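PDB 6FSF: GTPase-activating protein BEM3 from Saccharomyces cerevisiae S288C, which acts as a GTPase-activating protein for Cdc42 and, less efficiently, Rho1, and binds phosphatidylinositol 3-phosphate, its tandem PX and PH domains forming this piece. Local coordinates for residues A[76-85]-A[96-107]. Residues are numbered along the deposited sequence; the frame is centred on the assembly and turned at random.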
loop_
_atom_site.group_PDB
_atom_site.type_symbol
_atom_site.label_atom_id
_atom_site.label_comp_id
_atom_site.label_asym_id
_atom_site.label_seq_id
_atom_site.Cartn_x
_atom_site.Cartn_y
_atom_site.Cartn_z
ATOM N N LEU A 76 16.592 0.791 -16.273
ATOM C CA LEU A 76 15.377 1.097 -15.534
ATOM C C LEU A 76 15.025 -0.054 -14.603
ATOM O O LEU A 76 15.280 -1.219 -14.926
ATOM C CB LEU A 76 14.204 1.360 -16.492
ATOM C CG LEU A 76 14.286 2.654 -17.311
ATOM C CD1 LEU A 76 13.390 2.585 -18.536
ATOM C CD2 LEU A 76 13.921 3.855 -16.453
ATOM N N PRO A 77 14.429 0.235 -13.448
ATOM C CA PRO A 77 14.105 -0.834 -12.494
ATOM C C PRO A 77 12.964 -1.706 -13.001
ATOM O O PRO A 77 12.311 -1.423 -14.005
ATOM C CB PRO A 77 13.708 -0.074 -11.227
ATOM C CG PRO A 77 13.229 1.252 -11.721
ATOM C CD PRO A 77 14.072 1.567 -12.927
ATOM N N THR A 78 12.722 -2.788 -12.269
ATOM C CA THR A 78 11.780 -3.824 -12.675
ATOM C C THR A 78 10.556 -3.812 -11.769
ATOM O O THR A 78 10.684 -3.761 -10.541
ATOM C CB THR A 78 12.449 -5.199 -12.647
ATOM O OG1 THR A 78 13.597 -5.182 -13.503
ATOM C CG2 THR A 78 11.484 -6.274 -13.120
ATOM N N LEU A 79 9.373 -3.859 -12.384
ATOM C CA LEU A 79 8.128 -3.873 -11.638
ATOM C C LEU A 79 7.937 -5.215 -10.936
ATOM O O LEU A 79 8.550 -6.217 -11.309
ATOM C CB LEU A 79 6.949 -3.603 -12.570
ATOM C CG LEU A 79 6.650 -2.146 -12.921
ATOM C CD1 LEU A 79 5.403 -2.061 -13.784
ATOM C CD2 LEU A 79 6.482 -1.325 -11.654
ATOM N N PRO A 80 7.097 -5.255 -9.902
ATOM C CA PRO A 80 6.764 -6.543 -9.287
ATOM C C PRO A 80 6.031 -7.443 -10.270
ATOM O O PRO A 80 5.302 -6.980 -11.149
ATOM C CB PRO A 80 5.870 -6.154 -8.103
ATOM C CG PRO A 80 5.393 -4.778 -8.406
ATOM C CD PRO A 80 6.503 -4.126 -9.166
ATOM N N ASP A 81 6.237 -8.748 -10.107
ATOM C CA ASP A 81 5.681 -9.722 -11.036
ATOM C C ASP A 81 4.156 -9.719 -10.980
ATOM O O ASP A 81 3.547 -9.353 -9.972
ATOM C CB ASP A 81 6.222 -11.117 -10.716
ATOM C CG ASP A 81 5.853 -12.143 -11.768
ATOM O OD1 ASP A 81 5.457 -11.739 -12.881
ATOM O OD2 ASP A 81 5.967 -13.355 -11.486
ATOM N N ARG A 82 3.540 -10.133 -12.091
ATOM C CA ARG A 82 2.085 -10.194 -12.168
ATOM C C ARG A 82 1.500 -11.226 -11.213
ATOM O O ARG A 82 0.326 -11.116 -10.846
ATOM C CB ARG A 82 1.646 -10.504 -13.601
ATOM C CG ARG A 82 2.281 -9.607 -14.654
ATOM C CD ARG A 82 1.749 -9.921 -16.042
ATOM N NE ARG A 82 0.360 -9.503 -16.199
ATOM C CZ ARG A 82 -0.011 -8.346 -16.736
ATOM N NH1 ARG A 82 0.907 -7.496 -17.174
ATOM N NH2 ARG A 82 -1.296 -8.040 -16.841
ATOM N N GLN A 83 2.290 -12.223 -10.803
ATOM C CA GLN A 83 1.798 -13.231 -9.867
ATOM C C GLN A 83 1.587 -12.657 -8.472
ATOM O O GLN A 83 0.776 -13.184 -7.704
ATOM C CB GLN A 83 2.766 -14.413 -9.807
ATOM C CG GLN A 83 2.543 -15.475 -10.878
ATOM C CD GLN A 83 2.886 -14.992 -12.275
ATOM O OE1 GLN A 83 3.549 -13.969 -12.449
ATOM N NE2 GLN A 83 2.436 -15.732 -13.280
ATOM N N LEU A 84 2.305 -11.589 -8.123
ATOM C CA LEU A 84 2.105 -10.928 -6.840
ATOM C C LEU A 84 0.746 -10.248 -6.737
ATOM O O LEU A 84 0.359 -9.845 -5.636
ATOM C CB LEU A 84 3.217 -9.904 -6.600
ATOM C CG LEU A 84 4.630 -10.460 -6.411
ATOM C CD1 LEU A 84 5.651 -9.337 -6.318
ATOM C CD2 LEU A 84 4.694 -11.340 -5.175
ATOM N N PHE A 85 0.019 -10.115 -7.848
ATOM C CA PHE A 85 -1.282 -9.460 -7.877
ATOM C C PHE A 85 -2.408 -10.411 -8.272
ATOM O O PHE A 85 -3.483 -9.952 -8.671
ATOM C CB PHE A 85 -1.255 -8.268 -8.837
ATOM C CG PHE A 85 -0.409 -7.120 -8.366
ATOM C CD1 PHE A 85 -0.972 -6.072 -7.656
ATOM C CD2 PHE A 85 0.948 -7.082 -8.641
ATOM C CE1 PHE A 85 -0.198 -5.010 -7.225
ATOM C CE2 PHE A 85 1.728 -6.025 -8.214
ATOM C CZ PHE A 85 1.156 -4.986 -7.504
ATOM N N ARG A 96 5.307 -7.009 -2.683
ATOM C CA ARG A 96 5.113 -6.139 -3.840
ATOM C C ARG A 96 5.185 -4.665 -3.460
ATOM O O ARG A 96 5.517 -3.823 -4.303
ATOM C CB ARG A 96 3.778 -6.456 -4.516
ATOM C CG ARG A 96 2.542 -6.034 -3.728
ATOM C CD ARG A 96 1.294 -6.724 -4.265
ATOM N NE ARG A 96 0.059 -6.112 -3.784
ATOM C CZ ARG A 96 -1.154 -6.610 -4.003
ATOM N NH1 ARG A 96 -1.297 -7.735 -4.689
ATOM N NH2 ARG A 96 -2.226 -5.985 -3.530
ATOM N N LYS A 97 4.885 -4.334 -2.202
ATOM C CA LYS A 97 5.016 -2.954 -1.750
ATOM C C LYS A 97 6.481 -2.542 -1.658
ATOM O O LYS A 97 6.829 -1.393 -1.957
ATOM C CB LYS A 97 4.313 -2.788 -0.405
ATOM C CG LYS A 97 4.360 -1.389 0.185
ATOM C CD LYS A 97 3.535 -1.340 1.460
ATOM C CE LYS A 97 3.799 -0.077 2.253
ATOM N NZ LYS A 97 5.237 0.052 2.615
ATOM N N ASN A 98 7.356 -3.468 -1.256
ATOM C CA ASN A 98 8.778 -3.150 -1.173
ATOM C C ASN A 98 9.392 -2.998 -2.558
ATOM O O ASN A 98 10.237 -2.121 -2.777
ATOM C CB ASN A 98 9.516 -4.230 -0.380
ATOM C CG ASN A 98 9.027 -4.340 1.048
ATOM O OD1 ASN A 98 8.534 -3.371 1.624
ATOM N ND2 ASN A 98 9.171 -5.523 1.633
ATOM N N ILE A 99 8.987 -3.846 -3.505
ATOM C CA ILE A 99 9.508 -3.739 -4.864
ATOM C C ILE A 99 9.069 -2.425 -5.496
ATOM O O ILE A 99 9.848 -1.761 -6.193
ATOM C CB ILE A 99 9.060 -4.949 -5.705
ATOM C CG1 ILE A 99 9.493 -6.256 -5.037
ATOM C CG2 ILE A 99 9.603 -4.848 -7.126
ATOM C CD1 ILE A 99 9.096 -7.488 -5.799
ATOM N N LEU A 100 7.813 -2.031 -5.270
ATOM C CA LEU A 100 7.326 -0.772 -5.825
ATOM C C LEU A 100 8.057 0.418 -5.217
ATOM O O LEU A 100 8.318 1.411 -5.906
ATOM C CB LEU A 100 5.818 -0.653 -5.611
ATOM C CG LEU A 100 4.937 -1.473 -6.555
ATOM C CD1 LEU A 100 3.513 -1.542 -6.032
ATOM C CD2 LEU A 100 4.966 -0.884 -7.957
ATOM N N ASN A 101 8.395 0.338 -3.928
ATOM C CA ASN A 101 9.194 1.389 -3.304
ATOM C C ASN A 101 10.558 1.510 -3.975
ATOM O O ASN A 101 11.005 2.615 -4.306
ATOM C CB ASN A 101 9.351 1.112 -1.809
ATOM C CG ASN A 101 8.473 2.005 -0.958
ATOM O OD1 ASN A 101 8.313 3.191 -1.245
ATOM N ND2 ASN A 101 7.896 1.438 0.094
ATOM N N GLN A 102 11.234 0.377 -4.183
ATOM C CA GLN A 102 12.509 0.387 -4.894
ATOM C C GLN A 102 12.344 0.908 -6.314
ATOM O O GLN A 102 13.211 1.626 -6.826
ATOM C CB GLN A 102 13.105 -1.019 -4.918
ATOM C CG GLN A 102 13.514 -1.532 -3.560
ATOM C CD GLN A 102 14.464 -0.586 -2.861
ATOM O OE1 GLN A 102 14.115 0.031 -1.856
ATOM N NE2 GLN A 102 15.675 -0.466 -3.392
ATOM N N TYR A 103 11.238 0.548 -6.966
ATOM C CA TYR A 103 11.014 0.936 -8.354
ATOM C C TYR A 103 10.923 2.450 -8.497
ATOM O O TYR A 103 11.642 3.059 -9.298
ATOM C CB TYR A 103 9.744 0.264 -8.874
ATOM C CG TYR A 103 9.340 0.670 -10.274
ATOM C CD1 TYR A 103 9.856 0.012 -11.382
ATOM C CD2 TYR A 103 8.426 1.694 -10.489
ATOM C CE1 TYR A 103 9.484 0.370 -12.664
ATOM C CE2 TYR A 103 8.047 2.061 -11.766
ATOM C CZ TYR A 103 8.580 1.394 -12.851
ATOM O OH TYR A 103 8.205 1.751 -14.125
ATOM N N TYR A 104 10.037 3.078 -7.722
ATOM C CA TYR A 104 9.789 4.502 -7.921
ATOM C C TYR A 104 10.880 5.366 -7.306
ATOM O O TYR A 104 11.065 6.514 -7.724
ATOM C CB TYR A 104 8.421 4.879 -7.366
ATOM C CG TYR A 104 7.292 4.563 -8.319
ATOM C CD1 TYR A 104 7.236 5.158 -9.571
ATOM C CD2 TYR A 104 6.282 3.679 -7.967
ATOM C CE1 TYR A 104 6.210 4.876 -10.449
ATOM C CE2 TYR A 104 5.254 3.387 -8.838
ATOM C CZ TYR A 104 5.221 3.990 -10.081
ATOM O OH TYR A 104 4.193 3.706 -10.956
ATOM N N THR A 105 11.606 4.846 -6.318
ATOM C CA THR A 105 12.793 5.549 -5.842
ATOM C C THR A 105 13.831 5.657 -6.950
ATOM O O THR A 105 14.476 6.700 -7.111
ATOM C CB THR A 105 13.381 4.840 -4.616
ATOM O OG1 THR A 105 12.453 4.921 -3.524
ATOM C CG2 THR A 105 14.697 5.477 -4.197
ATOM N N SER A 106 13.991 4.592 -7.737
ATOM C CA SER A 106 14.951 4.622 -8.834
ATOM C C SER A 106 14.494 5.564 -9.942
ATOM O O SER A 106 15.316 6.270 -10.541
ATOM C CB SER A 106 15.167 3.206 -9.374
ATOM O OG SER A 106 15.639 2.337 -8.359
ATOM N N ILE A 107 13.186 5.600 -10.216
ATOM C CA ILE A 107 12.662 6.419 -11.306
ATOM C C ILE A 107 13.008 7.888 -11.083
ATOM O O ILE A 107 13.605 8.542 -11.945
ATOM C CB ILE A 107 11.142 6.212 -11.445
ATOM C CG1 ILE A 107 10.847 4.809 -11.967
ATOM C CG2 ILE A 107 10.534 7.262 -12.359
ATOM C CD1 ILE A 107 11.470 4.516 -13.318
#
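Leu76 CD2 meets Ile107 CD1 where the proline-rich loop of the PX domain, the link between helices 57-70 and 90-107, starts along the second helix. Pro77 follows, its compact ring fitting close to the helix backbone: CG lies 3.4 Å from Tyr103 O, with Ser106 CB as a side-chain neighbour. Two residues on, Leu79 suits its place because its branched end can bring a methyl over an aromatic face; CD2 makes a CH-pi contact, 3.4 Å from the centroid of the Tyr103 ring and 4° off the normal. Tyr103 turns its ring to that methyl because chi1 of 176° carries CG away from the backbone N, and its hydroxyl hydrogen-bonds Asp64 of helix 57-70. Pro80, rigid and apolar, sets CD 3.8 Å from both Ile99 CG2 and Leu100 CD2. Leu84 lays CD1 against Arg96 CB and Ile99 CD1. Phe85 offers a flat face to the Arg96 guanidinium, a cation-pi stack with planes 7° apart, while Arg96 NE hydrogen-bonds Thr26 OG1 of strand 19-29. Replacing Arg96 by an alanine is likely to cost the Phe85 ring its stacked cation and the Leu84 carbonyl this donor. That bond runs from Arg96 NH1 to Leu84 O, 2.8 Å long, with the oxygen nearly in the guanidinium plane.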